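Local coordinates for L0028 (Mitochondria associated protein) (Escherichia coli, PDB 3GCG) that probably acts as a WxxxE-type bacterial effector that engages a Rho-family GTPase of the host cell and promotes its nucleotide exchange, at residues A157-Q160 and N161-E165; T40-W43 and F44-E47; F128-Q131 and T132-E136. All coordinates share one frame; numbering follows the deposited sequence.

Contact 1: A157-Q160 and N161-E165; sequences AITQ and NAILE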
loop_
_atom_site.group_PDB
_atom_site.type_symbol
_atom_site.label_atom_id
_atom_site.label_comp_id
_atom_site.label_asym_id
_atom_site.label_seq_id
_atom_site.Cartn_x
_atom_site.Cartn_y
_atom_site.Cartn_z
ATOM N N ALA B 157 -17.589 -12.044 10.521
ATOM C CA ALA B 157 -18.791 -12.878 10.515
ATOM C C ALA B 157 -19.874 -12.255 9.635
ATOM O O ALA B 157 -20.477 -12.927 8.803
ATOM C CB ALA B 157 -19.305 -13.059 11.945
ATOM N N ILE B 158 -20.118 -10.964 9.829
ATOM C CA ILE B 158 -21.106 -10.258 9.035
ATOM C C ILE B 158 -20.764 -10.394 7.550
ATOM O O ILE B 158 -21.640 -10.654 6.726
ATOM C CB ILE B 158 -21.146 -8.770 9.419
ATOM C CG1 ILE B 158 -21.674 -8.627 10.850
ATOM C CG2 ILE B 158 -21.991 -7.994 8.419
ATOM C CD1 ILE B 158 -21.693 -7.196 11.359
ATOM N N THR B 159 -19.485 -10.231 7.218
ATOM C CA THR B 159 -19.036 -10.348 5.831
ATOM C C THR B 159 -19.268 -11.763 5.301
ATOM O O THR B 159 -19.787 -11.943 4.197
ATOM C CB THR B 159 -17.535 -10.006 5.696
ATOM O OG1 THR B 159 -17.307 -8.663 6.143
ATOM C CG2 THR B 159 -17.078 -10.146 4.249
ATOM N N GLN B 160 -18.877 -12.762 6.090
ATOM C CA GLN B 160 -19.052 -14.164 5.710
ATOM C C GLN B 160 -20.508 -14.430 5.338
ATOM O O GLN B 160 -20.804 -15.136 4.367
ATOM C CB GLN B 160 -18.654 -15.092 6.869
ATOM C CG GLN B 160 -17.160 -15.195 7.115
ATOM C CD GLN B 160 -16.813 -16.130 8.263
ATOM O OE1 GLN B 160 -17.227 -15.911 9.406
ATOM N NE2 GLN B 160 -16.041 -17.176 7.967
ATOM N N ASN B 161 -21.410 -13.862 6.128
ATOM C CA ASN B 161 -22.839 -14.023 5.911
ATOM C C ASN B 161 -23.268 -13.301 4.634
ATOM O O ASN B 161 -24.246 -13.687 4.001
ATOM C CB ASN B 161 -23.612 -13.476 7.114
ATOM C CG ASN B 161 -24.940 -14.177 7.317
ATOM O OD1 ASN B 161 -26.004 -13.596 7.094
ATOM N ND2 ASN B 161 -24.884 -15.440 7.733
ATOM N N ALA B 162 -22.542 -12.247 4.269
ATOM C CA ALA B 162 -22.848 -11.502 3.049
ATOM C C ALA B 162 -22.393 -12.357 1.871
ATOM O O ALA B 162 -23.123 -12.537 0.894
ATOM C CB ALA B 162 -22.109 -10.162 3.042
ATOM N N ILE B 163 -21.176 -12.883 1.972
ATOM C CA ILE B 163 -20.637 -13.732 0.919
ATOM C C ILE B 163 -21.600 -14.905 0.679
ATOM O O ILE B 163 -21.928 -15.240 -0.460
ATOM C CB ILE B 163 -19.253 -14.283 1.316
ATOM C CG1 ILE B 163 -18.258 -13.130 1.436
ATOM C CG2 ILE B 163 -18.773 -15.302 0.281
ATOM C CD1 ILE B 163 -16.888 -13.554 1.939
ATOM N N LEU B 164 -22.055 -15.518 1.766
ATOM C CA LEU B 164 -22.975 -16.638 1.662
ATOM C C LEU B 164 -24.257 -16.223 0.945
ATOM O O LEU B 164 -24.759 -16.936 0.080
ATOM C CB LEU B 164 -23.324 -17.162 3.056
ATOM C CG LEU B 164 -23.159 -18.671 3.242
ATOM C CD1 LEU B 164 -23.745 -19.073 4.595
ATOM C CD2 LEU B 164 -23.860 -19.426 2.106
ATOM N N GLU B 165 -24.778 -15.059 1.313
ATOM C CA GLU B 165 -26.005 -14.558 0.720
ATOM C C GLU B 165 -25.895 -14.144 -0.745
ATOM O O GLU B 165 -26.787 -14.432 -1.543
ATOM C CB GLU B 165 -26.517 -13.370 1.524
ATOM C CG GLU B 165 -27.857 -12.841 1.053
ATOM C CD GLU B 165 -28.295 -11.627 1.842
ATOM O OE1 GLU B 165 -27.862 -11.498 3.004
ATOM O OE2 GLU B 165 -29.074 -10.809 1.311
#
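T159 and I163, one helical turn apart, meet through methyl groups: T159 CG2 reaches I163 CD1 at 4.1 Å, the two side chains crossing obliquely. I163 carries CG1 beside its own backbone N (chi1 -65°), which lays that carbon 3.4 Å from T159 O and leaves CD1 beside the threonine methyl. The same carbonyl receives the I163 amide at 2.8 Å and takes a weak second bond from A162 N. A162 N also makes a weak bond to I158 O, its hydrogen shared between two carbonyls. On either side of this pair the regular i to i+4 ladder continues, from N161 N to A157 O at 3.0 Å and from L164 N to Q160 O at 2.9 Å. The T159 hydroxyl turns back to I155 O one turn earlier, a bond consistent with the rotamer that turns CG2 toward I163. The buried face of this turn of helix 152-166 packs on two others: I158, T159 and A162 rest on A86, L87, V83 and I79 of helix 73-87, while T159 and I163 meet V56, T59, L60 and Y63 of helix 41-67.

Contact 2: T40-W43 and F44-E47; sequences TQQW and FQQE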
loop_
_atom_site.group_PDB
_atom_site.type_symbol
_atom_site.label_atom_id
_atom_site.label_comp_id
_atom_site.label_asym_id
_atom_site.label_seq_id
_atom_site.Cartn_x
_atom_site.Cartn_y
_atom_site.Cartn_z
ATOM N N THR B 40 -7.986 15.211 14.978
ATOM C CA THR B 40 -7.802 13.783 14.755
ATOM C C THR B 40 -9.112 13.183 14.256
ATOM O O THR B 40 -9.200 11.979 14.009
ATOM C CB THR B 40 -7.381 13.051 16.058
ATOM O OG1 THR B 40 -8.381 13.249 17.068
ATOM C CG2 THR B 40 -6.047 13.575 16.562
ATOM N N GLN B 41 -10.120 14.042 14.108
ATOM C CA GLN B 41 -11.449 13.633 13.658
ATOM C C GLN B 41 -11.430 13.078 12.239
ATOM O O GLN B 41 -11.953 12.001 11.969
ATOM C CB GLN B 41 -12.410 14.821 13.688
ATOM C CG GLN B 41 -12.342 15.691 14.930
ATOM C CD GLN B 41 -13.130 16.989 14.757
ATOM O OE1 GLN B 41 -12.911 17.740 13.797
ATOM N NE2 GLN B 41 -14.048 17.257 15.681
ATOM N N GLN B 42 -10.846 13.838 11.324
ATOM C CA GLN B 42 -10.781 13.408 9.939
ATOM C C GLN B 42 -10.004 12.101 9.848
ATOM O O GLN B 42 -10.456 11.148 9.210
ATOM C CB GLN B 42 -10.135 14.498 9.093
ATOM C CG GLN B 42 -10.896 15.809 9.166
ATOM C CD GLN B 42 -12.385 15.615 8.953
ATOM O OE1 GLN B 42 -12.817 15.199 7.879
ATOM N NE2 GLN B 42 -13.179 15.907 9.983
ATOM N N TRP B 43 -8.849 12.052 10.505
ATOM C CA TRP B 43 -8.046 10.840 10.510
ATOM C C TRP B 43 -8.886 9.659 11.004
ATOM O O TRP B 43 -8.864 8.579 10.408
ATOM C CB TRP B 43 -6.822 10.988 11.421
ATOM C CG TRP B 43 -6.122 9.679 11.612
ATOM C CD1 TRP B 43 -5.259 9.075 10.737
ATOM C CD2 TRP B 43 -6.324 8.747 12.680
ATOM N NE1 TRP B 43 -4.915 7.828 11.195
ATOM C CE2 TRP B 43 -5.548 7.602 12.390
ATOM C CE3 TRP B 43 -7.074 8.772 13.866
ATOM C CZ2 TRP B 43 -5.516 6.485 13.229
ATOM C CZ3 TRP B 43 -7.042 7.662 14.698
ATOM C CH2 TRP B 43 -6.259 6.536 14.378
ATOM N N PHE B 44 -9.616 9.868 12.097
ATOM C CA PHE B 44 -10.449 8.808 12.675
ATOM C C PHE B 44 -11.462 8.274 11.665
ATOM O O PHE B 44 -11.609 7.063 11.502
ATOM C CB PHE B 44 -11.193 9.322 13.915
ATOM C CG PHE B 44 -11.952 8.255 14.657
ATOM C CD1 PHE B 44 -11.296 7.403 15.545
ATOM C CD2 PHE B 44 -13.324 8.082 14.449
ATOM C CE1 PHE B 44 -11.998 6.386 16.220
ATOM C CE2 PHE B 44 -14.039 7.069 15.117
ATOM C CZ PHE B 44 -13.376 6.219 16.003
ATOM N N GLN B 45 -12.161 9.187 10.994
ATOM C CA GLN B 45 -13.158 8.818 9.995
ATOM C C GLN B 45 -12.550 7.987 8.863
ATOM O O GLN B 45 -13.067 6.924 8.508
ATOM C CB GLN B 45 -13.811 10.080 9.407
ATOM C CG GLN B 45 -14.832 10.756 10.320
ATOM C CD GLN B 45 -15.496 11.977 9.680
ATOM O OE1 GLN B 45 -16.082 11.893 8.595
ATOM N NE2 GLN B 45 -15.410 13.118 10.358
ATOM N N GLN B 46 -11.447 8.479 8.305
ATOM C CA GLN B 46 -10.777 7.796 7.207
ATOM C C GLN B 46 -10.243 6.417 7.584
ATOM O O GLN B 46 -10.438 5.449 6.854
ATOM C CB GLN B 46 -9.630 8.657 6.687
ATOM C CG GLN B 46 -10.048 10.067 6.349
ATOM C CD GLN B 46 -9.041 10.771 5.466
ATOM O OE1 GLN B 46 -7.859 10.411 5.439
ATOM N NE2 GLN B 46 -9.500 11.787 4.744
ATOM N N GLU B 47 -9.565 6.337 8.723
ATOM C CA GLU B 47 -9.006 5.073 9.179
ATOM C C GLU B 47 -10.108 4.055 9.451
ATOM O O GLU B 47 -9.991 2.894 9.068
ATOM C CB GLU B 47 -8.165 5.282 10.441
ATOM C CG GLU B 47 -7.634 3.990 11.028
ATOM C CD GLU B 47 -6.643 3.299 10.107
ATOM O OE1 GLU B 47 -6.436 2.084 10.285
ATOM O OE2 GLU B 47 -6.065 3.973 9.220
#
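Over one face of the W43 indole lies E47 CB, 3.9 Å above the ring plane and displaced toward the rim; at the ring edge, in plane, sits T40 O. The carboxylate of E47 is turned only 14° from the indole plane, and its CG comes 3.9 Å from W43 CZ2. The two side chains lie side by side, pointing the same way. For the F44 ring the neighbour is W43 CZ3, at the edge and near its plane, and F44 also stacks on F147. W43 CG stands anti to its backbone N (chi1 170°), which brings the benzo side of the indole against F44, with CE3 4.2 Å from F44 CB. This spacing of tryptophan and glutamate is the WxxxE signature of the effector family: W43 NE1 and E47 OE2 both bond S99 OG, and E47 OE1 takes S98 OG, consistent with the motif holding the stretch that leads into helix 99-105 in place, probably part of the surface that meets the host GTPase. The indole rests on L27, L28 and V31 of helix 20-32, on I100 and on the chain of another protein. An alanine in place of W43 is likely to open a gap against helix 20-32, uncover E47 CB and CG, and leave S99 without its indole partner. E47 N bonds W43 O at 2.9 Å, while the Q46 amide bonds the chain of another protein.

Contact 3: F128-Q131 and T132-E136; sequences FNTQ and TKMIE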
loop_
_atom_site.group_PDB
_atom_site.type_symbol
_atom_site.label_atom_id
_atom_site.label_comp_id
_atom_site.label_asym_id
_atom_site.label_seq_id
_atom_site.Cartn_x
_atom_site.Cartn_y
_atom_site.Cartn_z
ATOM N N PHE B 128 11.593 -9.548 9.879
ATOM C CA PHE B 128 10.598 -8.793 9.129
ATOM C C PHE B 128 9.224 -9.462 9.180
ATOM O O PHE B 128 8.221 -8.806 9.427
ATOM C CB PHE B 128 11.039 -8.634 7.668
ATOM C CG PHE B 128 10.179 -7.694 6.870
ATOM C CD1 PHE B 128 10.519 -6.343 6.754
ATOM C CD2 PHE B 128 9.039 -8.158 6.215
ATOM C CE1 PHE B 128 9.732 -5.465 5.991
ATOM C CE2 PHE B 128 8.241 -7.286 5.447
ATOM C CZ PHE B 128 8.589 -5.942 5.333
ATOM N N ASN B 129 9.176 -10.766 8.940
ATOM C CA ASN B 129 7.896 -11.465 8.981
ATOM C C ASN B 129 7.287 -11.376 10.377
ATOM O O ASN B 129 6.085 -11.190 10.531
ATOM C CB ASN B 129 8.068 -12.920 8.548
ATOM C CG ASN B 129 8.425 -13.038 7.081
ATOM O OD1 ASN B 129 8.303 -12.067 6.323
ATOM N ND2 ASN B 129 8.859 -14.223 6.666
ATOM N N THR B 130 8.130 -11.494 11.391
ATOM C CA THR B 130 7.682 -11.392 12.772
ATOM C C THR B 130 7.102 -9.995 12.955
ATOM O O THR B 130 6.059 -9.827 13.589
ATOM C CB THR B 130 8.870 -11.627 13.752
ATOM O OG1 THR B 130 9.208 -13.023 13.751
ATOM C CG2 THR B 130 8.518 -11.189 15.174
ATOM N N GLN B 131 7.763 -8.992 12.380
ATOM C CA GLN B 131 7.273 -7.625 12.492
ATOM C C GLN B 131 5.885 -7.475 11.878
ATOM O O GLN B 131 4.990 -6.874 12.484
ATOM C CB GLN B 131 8.214 -6.633 11.802
ATOM C CG GLN B 131 7.654 -5.208 11.772
ATOM C CD GLN B 131 8.444 -4.262 10.888
ATOM O OE1 GLN B 131 8.472 -4.413 9.667
ATOM N NE2 GLN B 131 9.092 -3.274 11.503
ATOM N N THR B 132 5.709 -8.015 10.674
ATOM C CA THR B 132 4.427 -7.907 9.988
ATOM C C THR B 132 3.337 -8.645 10.749
ATOM O O THR B 132 2.204 -8.181 10.820
ATOM C CB THR B 132 4.492 -8.456 8.558
ATOM O OG1 THR B 132 4.485 -9.884 8.597
ATOM C CG2 THR B 132 5.750 -8.002 7.879
ATOM N N LYS B 133 3.674 -9.798 11.320
ATOM C CA LYS B 133 2.686 -10.554 12.076
ATOM C C LYS B 133 2.255 -9.780 13.314
ATOM O O LYS B 133 1.077 -9.738 13.648
ATOM C CB LYS B 133 3.244 -11.915 12.488
ATOM C CG LYS B 133 3.284 -12.928 11.350
ATOM C CD LYS B 133 3.428 -14.339 11.895
ATOM C CE LYS B 133 3.242 -15.381 10.799
ATOM N NZ LYS B 133 3.011 -16.747 11.369
ATOM N N MET B 134 3.218 -9.168 13.993
ATOM C CA MET B 134 2.923 -8.389 15.187
ATOM C C MET B 134 2.170 -7.118 14.809
ATOM O O MET B 134 1.346 -6.639 15.576
ATOM C CB MET B 134 4.216 -8.056 15.939
ATOM C CG MET B 134 4.755 -9.228 16.763
ATOM S SD MET B 134 6.396 -8.949 17.488
ATOM C CE MET B 134 5.989 -7.832 18.887
ATOM N N ILE B 135 2.446 -6.576 13.627
ATOM C CA ILE B 135 1.748 -5.372 13.177
ATOM C C ILE B 135 0.263 -5.687 12.989
ATOM O O ILE B 135 -0.601 -4.879 13.336
ATOM C CB ILE B 135 2.332 -4.817 11.837
ATOM C CG1 ILE B 135 3.635 -4.068 12.109
ATOM C CG2 ILE B 135 1.327 -3.891 11.158
ATOM C CD1 ILE B 135 4.265 -3.472 10.874
ATOM N N GLU B 136 -0.032 -6.859 12.442
ATOM C CA GLU B 136 -1.423 -7.242 12.240
ATOM C C GLU B 136 -2.130 -7.349 13.597
ATOM O O GLU B 136 -3.193 -6.763 13.804
ATOM C CB GLU B 136 -1.504 -8.583 11.505
ATOM C CG GLU B 136 -2.926 -9.086 11.294
ATOM C CD GLU B 136 -3.727 -8.244 10.304
ATOM O OE1 GLU B 136 -4.971 -8.203 10.435
ATOM O OE2 GLU B 136 -3.121 -7.640 9.387
#
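T132 grips the preceding turn with both branches of its side chain. Its hydroxyl bonds N129 O at 2.8 Å, bent well off the carbonyl direction (C=O...OG1 123°), while the amide of K133 bonds the same oxygen at 2.9 Å; both donors come from one face of the carbonyl plane. The hydroxyl gets there by standing between backbone N and carbonyl carbon (chi1 76°), a crowded position, probably offset by the bond to N129 O. That rotation also sends T132 CG2 against the F128 ring, 3.6 Å from CE2, the two side chains crossing at about a right angle, and close to F128 O. Q131 lies alongside I135, pointing the same way, with its CG 3.9 Å from I135 CD1, and the I135 amide closes the turn on Q131 O at 2.8 Å. The Q131 amide end is held elsewhere, NE2 bonding N111 OD1. On a third side T130 lies alongside M134, its CG2 3.9 Å from the thioether SD, while T130 OG1 turns back to T126 O. T130 and M134 meet Q117 of helix 108-118, and Q131 and I135 meet Q105 of helix 99-105. F128, T132 and I135 also touch the chain of another protein. Both threonine hydroxyls are bonded to carbonyls of their own helix, leaving T130 CG2 for M134 and T132 CG2 for F128, so these two threonines pack through their methyls.

In the fold
From the N terminus, contact 2 comes first, on the opening turns of helix 41-67; contact 3 follows on helix 124-146, and contact 1 on helix 152-166. Each is a single stretch of helix that closes no loop, and they run in series without nesting or crossing. Contacts 2 and 3 lie on opposite sides of the chain's centre, nearest atoms about 10 Å apart. The long helix 41-67 ties all three together: it bears contact 2, its R54 forms a salt bridge with E136 of contact 3, and its later turns meet helix 152-166 at contact 1. The residue just past helix 124-146 reaches back to contact 2.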